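Local atomic coordinates of pumilio homolog 23 (Arabidopsis thaliana, PDB entry 5WZJ), a protein that binds RNA sequence-specifically through its pumilio repeats, recognises 18S rRNA, and probably regulates translation and mRNA stability. Residues 77-91 and 123-135. Sequence-based numbering, arbitrary orientation. Where two conformers were deposited one is given.
Sequences LDQLCSFIRNSASVF and VIEEALHSICKVI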
ATOM      1  N   LEU A  77      -0.604  17.965 -28.419  1.00 28.39           N
ATOM      2  CA  LEU A  77      -1.647  18.418 -27.501  1.00 30.41           C
ATOM      3  C   LEU A  77      -2.871  18.956 -28.238  1.00 26.66           C
ATOM      4  O   LEU A  77      -4.010  18.634 -27.882  1.00 27.74           O
ATOM      5  CB  LEU A  77      -1.069  19.475 -26.560  1.00 30.92           C
ATOM      6  CG  LEU A  77      -2.017  20.129 -25.546  1.00 28.01           C
ATOM      7  CD1 LEU A  77      -2.547  19.108 -24.561  1.00 27.05           C
ATOM      8  CD2 LEU A  77      -1.297  21.254 -24.816  1.00 30.49           C
ATOM      9  N   ASP A  78      -2.663  19.782 -29.265  1.00 23.42           N
ATOM     10  CA  ASP A  78      -3.801  20.393 -29.946  1.00 29.36           C
ATOM     11  C   ASP A  78      -4.714  19.339 -30.556  1.00 28.73           C
ATOM     12  O   ASP A  78      -5.942  19.437 -30.456  1.00 24.98           O
ATOM     13  CB  ASP A  78      -3.324  21.361 -31.030  1.00 41.93           C
ATOM     14  CG  ASP A  78      -2.805  22.669 -30.459  1.00 57.65           C
ATOM     15  OD1 ASP A  78      -3.088  22.967 -29.276  1.00 57.93           O
ATOM     16  OD2 ASP A  78      -2.121  23.403 -31.204  1.00 67.08           O
ATOM     17  N   GLN A  79      -4.129  18.327 -31.201  1.00 26.25           N
ATOM     18  CA  GLN A  79      -4.936  17.303 -31.856  1.00 28.90           C
ATOM     19  C   GLN A  79      -5.625  16.420 -30.825  1.00 21.74           C
ATOM     20  O   GLN A  79      -6.771  16.002 -31.023  1.00 24.48           O
ATOM     21  CB  GLN A  79      -4.065  16.466 -32.803  1.00 27.73           C
ATOM     22  CG  GLN A  79      -3.600  17.209 -34.068  1.00 32.14           C
ATOM     23  CD  GLN A  79      -2.789  18.476 -33.763  1.00 45.31           C
ATOM     24  OE1 GLN A  79      -1.822  18.452 -32.995  1.00 40.93           O
ATOM     25  NE2 GLN A  79      -3.203  19.593 -34.350  1.00 57.14           N
ATOM     26  N   LEU A  80      -4.934  16.135 -29.720  1.00 20.78           N
ATOM     27  CA  LEU A  80      -5.538  15.396 -28.619  1.00 22.39           C
ATOM     28  C   LEU A  80      -6.765  16.124 -28.083  1.00 25.50           C
ATOM     29  O   LEU A  80      -7.843  15.531 -27.948  1.00 24.23           O
ATOM     30  CB  LEU A  80      -4.510  15.192 -27.507  1.00 17.37           C
ATOM     31  CG  LEU A  80      -5.093  14.643 -26.201  1.00 20.09           C
ATOM     32  CD1 LEU A  80      -5.631  13.215 -26.373  1.00 19.09           C
ATOM     33  CD2 LEU A  80      -4.054  14.698 -25.112  1.00 19.41           C
ATOM     34  N   CYS A  81      -6.622  17.422 -27.782  1.00 24.21           N
ATOM     35  CA  CYS A  81      -7.743  18.191 -27.246  1.00 23.91           C
ATOM     36  C   CYS A  81      -8.887  18.275 -28.238  1.00 24.20           C
ATOM     37  O   CYS A  81     -10.061  18.254 -27.843  1.00 29.06           O
ATOM     38  CB  CYS A  81      -7.272  19.589 -26.841  1.00 26.18           C
ATOM     39  SG  CYS A  81      -6.144  19.520 -25.448  1.00 33.03           S
ATOM     40  N   SER A  82      -8.574  18.370 -29.529  0.53 26.79           N
ATOM     41  CA  SER A  82      -9.625  18.367 -30.538  0.53 26.43           C
ATOM     42  C   SER A  82     -10.371  17.036 -30.549  0.53 27.51           C
ATOM     43  O   SER A  82     -11.598  17.006 -30.702  0.53 27.43           O
ATOM     44  CB  SER A  82      -9.027  18.670 -31.913  0.53 27.83           C
ATOM     45  OG  SER A  82      -8.342  19.910 -31.904  0.53 29.24           O
ATOM     46  N   PHE A  83      -9.649  15.924 -30.383  1.00 26.59           N
ATOM     47  CA  PHE A  83     -10.316  14.627 -30.321  1.00 22.08           C
ATOM     48  C   PHE A  83     -11.233  14.553 -29.109  1.00 24.27           C
ATOM     49  O   PHE A  83     -12.379  14.104 -29.206  1.00 23.20           O
ATOM     50  CB  PHE A  83      -9.307  13.481 -30.269  1.00 18.25           C
ATOM     51  CG  PHE A  83      -9.957  12.154 -30.003  1.00 20.73           C
ATOM     52  CD1 PHE A  83     -10.494  11.420 -31.047  1.00 21.55           C
ATOM     53  CD2 PHE A  83     -10.099  11.673 -28.704  1.00 25.73           C
ATOM     54  CE1 PHE A  83     -11.125  10.221 -30.812  1.00 21.78           C
ATOM     55  CE2 PHE A  83     -10.731  10.470 -28.467  1.00 24.07           C
ATOM     56  CZ  PHE A  83     -11.240   9.743 -29.522  1.00 17.38           C
ATOM     57  N   ILE A  84     -10.729  14.977 -27.952  1.00 23.46           N
ATOM     58  CA  ILE A  84     -11.526  14.966 -26.731  1.00 19.41           C
ATOM     59  C   ILE A  84     -12.757  15.848 -26.882  1.00 25.17           C
ATOM     60  O   ILE A  84     -13.871  15.460 -26.502  1.00 24.28           O
ATOM     61  CB  ILE A  84     -10.658  15.407 -25.541  1.00 25.73           C
ATOM     62  CG1 ILE A  84      -9.577  14.355 -25.263  1.00 15.75           C
ATOM     63  CG2 ILE A  84     -11.534  15.707 -24.331  1.00 29.26           C
ATOM     64  CD1 ILE A  84      -8.576  14.756 -24.157  1.00 19.99           C
ATOM     65  N   ARG A  85     -12.578  17.048 -27.448  1.00 25.19           N
ATOM     66  CA  ARG A  85     -13.704  17.954 -27.637  1.00 27.88           C
ATOM     67  C   ARG A  85     -14.737  17.358 -28.578  1.00 26.49           C
ATOM     68  O   ARG A  85     -15.945  17.428 -28.311  1.00 27.50           O
ATOM     69  CB  ARG A  85     -13.211  19.305 -28.167  1.00 38.97           C
ATOM     70  CG  ARG A  85     -14.336  20.244 -28.610  1.00 48.73           C
ATOM     71  CD  ARG A  85     -13.843  21.664 -28.909  1.00 51.86           C
ATOM     72  NE  ARG A  85     -12.953  21.718 -30.066  1.00 57.51           N
ATOM     73  CZ  ARG A  85     -11.624  21.801 -29.992  1.00 58.39           C
ATOM     74  NH1 ARG A  85     -11.015  21.846 -28.808  1.00 52.85           N
ATOM     75  NH2 ARG A  85     -10.902  21.844 -31.106  1.00 61.56           N
ATOM     76  N   ASN A  86     -14.284  16.752 -29.683  1.00 20.66           N
ATOM     77  CA  ASN A  86     -15.215  16.192 -30.660  1.00 23.69           C
ATOM     78  C   ASN A  86     -15.878  14.915 -30.164  1.00 25.50           C
ATOM     79  O   ASN A  86     -16.946  14.551 -30.661  1.00 25.92           O
ATOM     80  CB  ASN A  86     -14.501  15.908 -31.987  1.00 27.68           C
ATOM     81  CG  ASN A  86     -14.155  17.189 -32.758  1.00 40.65           C
ATOM     82  OD1 ASN A  86     -13.000  17.425 -33.128  1.00 37.84           O
ATOM     83  ND2 ASN A  86     -15.164  18.014 -33.004  1.00 38.77           N
ATOM     84  N   SER A  87     -15.272  14.209 -29.219  1.00 24.78           N
ATOM     85  CA  SER A  87     -15.861  12.968 -28.734  1.00 29.66           C
ATOM     86  C   SER A  87     -16.601  13.137 -27.408  1.00 27.62           C
ATOM     87  O   SER A  87     -17.105  12.146 -26.868  1.00 22.40           O
ATOM     88  CB  SER A  87     -14.775  11.898 -28.592  1.00 24.41           C
ATOM     89  OG  SER A  87     -13.910  12.227 -27.521  1.00 27.18           O
ATOM     90  N   ALA A  88     -16.680  14.363 -26.873  1.00 24.01           N
ATOM     91  CA  ALA A  88     -17.175  14.536 -25.507  1.00 24.25           C
ATOM     92  C   ALA A  88     -18.602  14.020 -25.355  1.00 21.07           C
ATOM     93  O   ALA A  88     -18.939  13.406 -24.341  1.00 23.10           O
ATOM     94  CB  ALA A  88     -17.093  16.005 -25.091  1.00 24.74           C
ATOM     95  N   SER A  89     -19.450  14.234 -26.362  1.00 18.24           N
ATOM     96  CA  SER A  89     -20.847  13.842 -26.218  1.00 28.40           C
ATOM     97  C   SER A  89     -21.025  12.329 -26.183  1.00 27.73           C
ATOM     98  O   SER A  89     -22.081  11.849 -25.753  1.00 26.88           O
ATOM     99  CB  SER A  89     -21.683  14.454 -27.343  1.00 26.07           C
ATOM    100  OG  SER A  89     -21.310  13.931 -28.607  1.00 31.55           O
ATOM    101  N   VAL A  90     -20.027  11.561 -26.616  1.00 21.41           N
ATOM    102  CA  VAL A  90     -20.093  10.108 -26.541  1.00 20.65           C
ATOM    103  C   VAL A  90     -19.056   9.548 -25.585  1.00 16.31           C
ATOM    104  O   VAL A  90     -18.910   8.325 -25.486  1.00 18.60           O
ATOM    105  CB  VAL A  90     -19.967   9.461 -27.933  1.00 28.18           C
ATOM    106  CG1 VAL A  90     -21.124   9.927 -28.828  1.00 29.90           C
ATOM    107  CG2 VAL A  90     -18.629   9.803 -28.572  1.00 18.19           C
ATOM    108  N   PHE A  91     -18.335  10.412 -24.870  1.00 19.13           N
ATOM    109  CA  PHE A  91     -17.304   9.932 -23.955  1.00 22.28           C
ATOM    110  C   PHE A  91     -17.828   8.938 -22.919  1.00 22.31           C
ATOM    111  O   PHE A  91     -17.159   7.910 -22.710  1.00 20.51           O
ATOM    112  CB  PHE A  91     -16.612  11.128 -23.291  1.00 18.04           C
ATOM    113  CG  PHE A  91     -15.425  10.750 -22.445  1.00 16.83           C
ATOM    114  CD1 PHE A  91     -15.585  10.398 -21.113  1.00 23.62           C
ATOM    115  CD2 PHE A  91     -14.153  10.775 -22.978  1.00 22.12           C
ATOM    116  CE1 PHE A  91     -14.492  10.051 -20.336  1.00 21.40           C
ATOM    117  CE2 PHE A  91     -13.053  10.435 -22.213  1.00 22.69           C
ATOM    118  CZ  PHE A  91     -13.219  10.080 -20.889  1.00 24.20           C
ATOM    119  N   VAL A 123      -5.529  24.841 -22.056  1.00 23.60           N
ATOM    120  CA  VAL A 123      -5.997  23.886 -23.049  1.00 21.42           C
ATOM    121  C   VAL A 123      -6.358  22.560 -22.377  1.00 21.88           C
ATOM    122  O   VAL A 123      -7.384  21.947 -22.694  1.00 22.84           O
ATOM    123  CB  VAL A 123      -4.931  23.736 -24.150  1.00 22.09           C
ATOM    124  CG1 VAL A 123      -5.305  22.676 -25.105  1.00 32.15           C
ATOM    125  CG2 VAL A 123      -4.790  25.059 -24.907  1.00 30.57           C
ATOM    126  N   ILE A 124      -5.551  22.119 -21.409  1.00 20.86           N
ATOM    127  CA  ILE A 124      -5.886  20.900 -20.672  1.00 22.45           C
ATOM    128  C   ILE A 124      -7.187  21.090 -19.902  1.00 20.91           C
ATOM    129  O   ILE A 124      -8.085  20.243 -19.945  1.00 18.49           O
ATOM    130  CB  ILE A 124      -4.740  20.496 -19.729  1.00 23.41           C
ATOM    131  CG1 ILE A 124      -3.466  20.165 -20.511  1.00 23.77           C
ATOM    132  CG2 ILE A 124      -5.151  19.285 -18.892  1.00 18.57           C
ATOM    133  CD1 ILE A 124      -2.276  19.890 -19.611  1.00 20.39           C
ATOM    134  N   GLU A 125      -7.297  22.209 -19.175  1.00 18.75           N
ATOM    135  CA  GLU A 125      -8.486  22.460 -18.368  1.00 21.21           C
ATOM    136  C   GLU A 125      -9.747  22.450 -19.219  1.00 17.73           C
ATOM    137  O   GLU A 125     -10.782  21.935 -18.794  1.00 16.75           O
ATOM    138  CB  GLU A 125      -8.358  23.795 -17.628  1.00 23.54           C
ATOM    139  CG  GLU A 125      -9.551  24.123 -16.749  1.00 30.08           C
ATOM    140  CD  GLU A 125      -9.498  25.542 -16.228  1.00 39.63           C
ATOM    141  OE1 GLU A 125      -9.400  26.476 -17.053  1.00 41.62           O
ATOM    142  OE2 GLU A 125      -9.530  25.721 -14.996  1.00 42.74           O
ATOM    143  N   GLU A 126      -9.683  23.016 -20.425  1.00 17.39           N
ATOM    144  CA  GLU A 126     -10.854  23.017 -21.295  1.00 19.25           C
ATOM    145  C   GLU A 126     -11.220  21.596 -21.737  1.00 25.14           C
ATOM    146  O   GLU A 126     -12.407  21.252 -21.814  1.00 19.63           O
ATOM    147  CB  GLU A 126     -10.588  23.917 -22.504  1.00 24.41           C
ATOM    148  CG  GLU A 126     -11.665  23.913 -23.574  1.00 27.35           C
ATOM    149  CD  GLU A 126     -11.303  24.818 -24.772  1.00 46.13           C
ATOM    150  OE1 GLU A 126     -10.123  24.818 -25.204  1.00 45.16           O
ATOM    151  OE2 GLU A 126     -12.201  25.532 -25.272  1.00 51.96           O
ATOM    152  N   ALA A 127     -10.219  20.759 -22.049  1.00 18.27           N
ATOM    153  CA  ALA A 127     -10.512  19.370 -22.409  1.00 15.87           C
ATOM    154  C   ALA A 127     -11.140  18.625 -21.236  1.00 15.95           C
ATOM    155  O   ALA A 127     -12.122  17.894 -21.407  1.00 21.61           O
ATOM    156  CB  ALA A 127      -9.239  18.660 -22.876  1.00 14.15           C
ATOM    157  N   LEU A 128     -10.597  18.815 -20.030  1.00 20.49           N
ATOM    158  CA  LEU A 128     -11.204  18.208 -18.849  1.00 19.67           C
ATOM    159  C   LEU A 128     -12.628  18.711 -18.637  1.00 22.63           C
ATOM    160  O   LEU A 128     -13.526  17.932 -18.293  1.00 22.41           O
ATOM    161  CB  LEU A 128     -10.347  18.482 -17.618  1.00 14.35           C
ATOM    162  CG  LEU A 128      -8.960  17.847 -17.667  1.00 20.64           C
ATOM    163  CD1 LEU A 128      -8.120  18.362 -16.528  1.00 19.37           C
ATOM    164  CD2 LEU A 128      -9.065  16.322 -17.594  1.00 18.40           C
ATOM    165  N   HIS A 129     -12.870  20.005 -18.855  1.00 21.32           N
ATOM    166  CA  HIS A 129     -14.219  20.521 -18.648  1.00 21.53           C
ATOM    167  C   HIS A 129     -15.225  19.828 -19.561  1.00 21.23           C
ATOM    168  O   HIS A 129     -16.310  19.428 -19.115  1.00 17.10           O
ATOM    169  CB  HIS A 129     -14.269  22.034 -18.859  1.00 29.22           C
ATOM    170  CG  HIS A 129     -15.631  22.615 -18.628  1.00 39.26           C
ATOM    171  ND1 HIS A 129     -16.173  22.761 -17.368  1.00 38.55           N
ATOM    172  CD2 HIS A 129     -16.578  23.043 -19.497  1.00 46.91           C
ATOM    173  CE1 HIS A 129     -17.381  23.285 -17.467  1.00 38.98           C
ATOM    174  NE2 HIS A 129     -17.654  23.459 -18.749  1.00 51.76           N
ATOM    175  N   SER A 130     -14.888  19.664 -20.845  1.00 16.79           N
ATOM    176  CA  SER A 130     -15.846  19.041 -21.755  1.00 19.96           C
ATOM    177  C   SER A 130     -16.171  17.615 -21.309  1.00 22.43           C
ATOM    178  O   SER A 130     -17.327  17.181 -21.386  1.00 20.64           O
ATOM    179  CB  SER A 130     -15.314  19.074 -23.193  1.00 23.52           C
ATOM    180  OG  SER A 130     -14.114  18.336 -23.304  1.00 37.89           O
ATOM    181  N   ILE A 131     -15.176  16.901 -20.779  1.00 20.64           N
ATOM    182  CA  ILE A 131     -15.383  15.529 -20.317  1.00 19.43           C
ATOM    183  C   ILE A 131     -16.199  15.511 -19.026  1.00 19.07           C
ATOM    184  O   ILE A 131     -17.148  14.734 -18.882  1.00 17.43           O
ATOM    185  CB  ILE A 131     -14.024  14.823 -20.126  1.00 22.10           C
ATOM    186  CG1 ILE A 131     -13.317  14.623 -21.455  1.00 35.59           C
ATOM    187  CG2 ILE A 131     -14.192  13.456 -19.471  1.00 24.03           C
ATOM    188  CD1 ILE A 131     -11.943  13.987 -21.269  1.00 35.37           C
ATOM    189  N   CYS A 132     -15.818  16.337 -18.047  1.00 14.36           N
ATOM    190  CA  CYS A 132     -16.502  16.294 -16.755  1.00 17.35           C
ATOM    191  C   CYS A 132     -17.958  16.710 -16.884  1.00 18.95           C
ATOM    192  O   CYS A 132     -18.829  16.182 -16.175  1.00 15.85           O
ATOM    193  CB  CYS A 132     -15.786  17.190 -15.740  1.00 15.79           C
ATOM    194  SG  CYS A 132     -14.136  16.594 -15.240  1.00 16.93           S
ATOM    195  N   LYS A 133     -18.240  17.643 -17.793  1.00 19.67           N
ATOM    196  CA  LYS A 133     -19.598  18.144 -17.949  1.00 22.18           C
ATOM    197  C   LYS A 133     -20.542  17.047 -18.431  1.00 18.51           C
ATOM    198  O   LYS A 133     -21.658  16.915 -17.915  1.00 21.80           O
ATOM    199  CB  LYS A 133     -19.586  19.330 -18.906  1.00 27.76           C
ATOM    200  CG  LYS A 133     -20.879  20.090 -19.019  1.00 39.15           C
ATOM    201  CD  LYS A 133     -20.572  21.479 -19.571  1.00 54.99           C
ATOM    202  CE  LYS A 133     -21.661  21.981 -20.508  1.00 63.38           C
ATOM    203  NZ  LYS A 133     -22.960  22.127 -19.807  1.00 64.96           N
ATOM    204  N   VAL A 134     -20.114  16.244 -19.411  0.62 14.94           N
ATOM    205  CA  VAL A 134     -20.979  15.159 -19.873  0.62 17.01           C
ATOM    206  C   VAL A 134     -21.110  14.097 -18.793  0.62 19.62           C
ATOM    207  O   VAL A 134     -22.175  13.485 -18.637  0.62 16.77           O
ATOM    208  CB  VAL A 134     -20.474  14.555 -21.205  0.62 20.27           C
ATOM    209  CG1 VAL A 134     -19.153  13.815 -21.024  0.62 21.02           C
ATOM    210  CG2 VAL A 134     -21.516  13.611 -21.803  0.62 23.19           C
ATOM    211  N   ILE A 135     -20.056  13.879 -18.004  1.00 17.29           N
ATOM    212  CA  ILE A 135     -20.136  12.865 -16.955  1.00 16.94           C
ATOM    213  C   ILE A 135     -21.095  13.315 -15.862  1.00 15.58           C
ATOM    214  O   ILE A 135     -22.004  12.576 -15.462  1.00 18.38           O
ATOM    215  CB  ILE A 135     -18.736  12.550 -16.391  1.00 15.33           C
ATOM    216  CG1 ILE A 135     -17.917  11.798 -17.449  1.00 14.52           C
ATOM    217  CG2 ILE A 135     -18.862  11.739 -15.081  1.00 13.20           C
ATOM    218  CD1 ILE A 135     -16.452  11.617 -17.097  1.00 16.76           C
TER
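Phe91 and Ile131 meet through a CH-pi contact. Ile131 CG2 sits over one face of the Phe91 ring, 3.8 Å from its centroid and displaced toward the rim. Phe91 CG lies anti to the backbone N (chi1 -173°), which carries the ring across to the 123-135 helix. Ile135 CD1 reaches the same ring obliquely, at 4.1 Å from Phe91 CE1. Val151 and Ala104 also touch Phe91. With the ring cut back to an alanine, Ile131 CG2 is likely to lose the face it packs on, and Ile135 CD1 its aromatic neighbour.

Other apolar contacts run along the two helices. Ile84 CG2 packs against Ile131 CD1 at 3.5 Å and also touches Ala127 CB. Cys81 SG comes within 3.3 Å of Val123 CG1, and Leu77 CG lies at the same methyl. Val134 CG1 packs against Ala88 O and Phe91 CB. The two helices lie side by side in the run of pumilio repeats, which pack into a right-handed superhelix. Their segment axes run nearly parallel, at 19°, with a closest approach of 9.0 Å. The small side chains at the interface are consistent with this spacing: Ala127 faces Cys81, and Ala88 CB meets Ser130 CB at 4.0 Å.

No hydrogen bond joins the segments. Ser130 OG instead turns back to Ala127 O, a 2.8 Å bond that uses the hydroxyl's proton within its own helix. Ala127 O also accepts from Ile131 N.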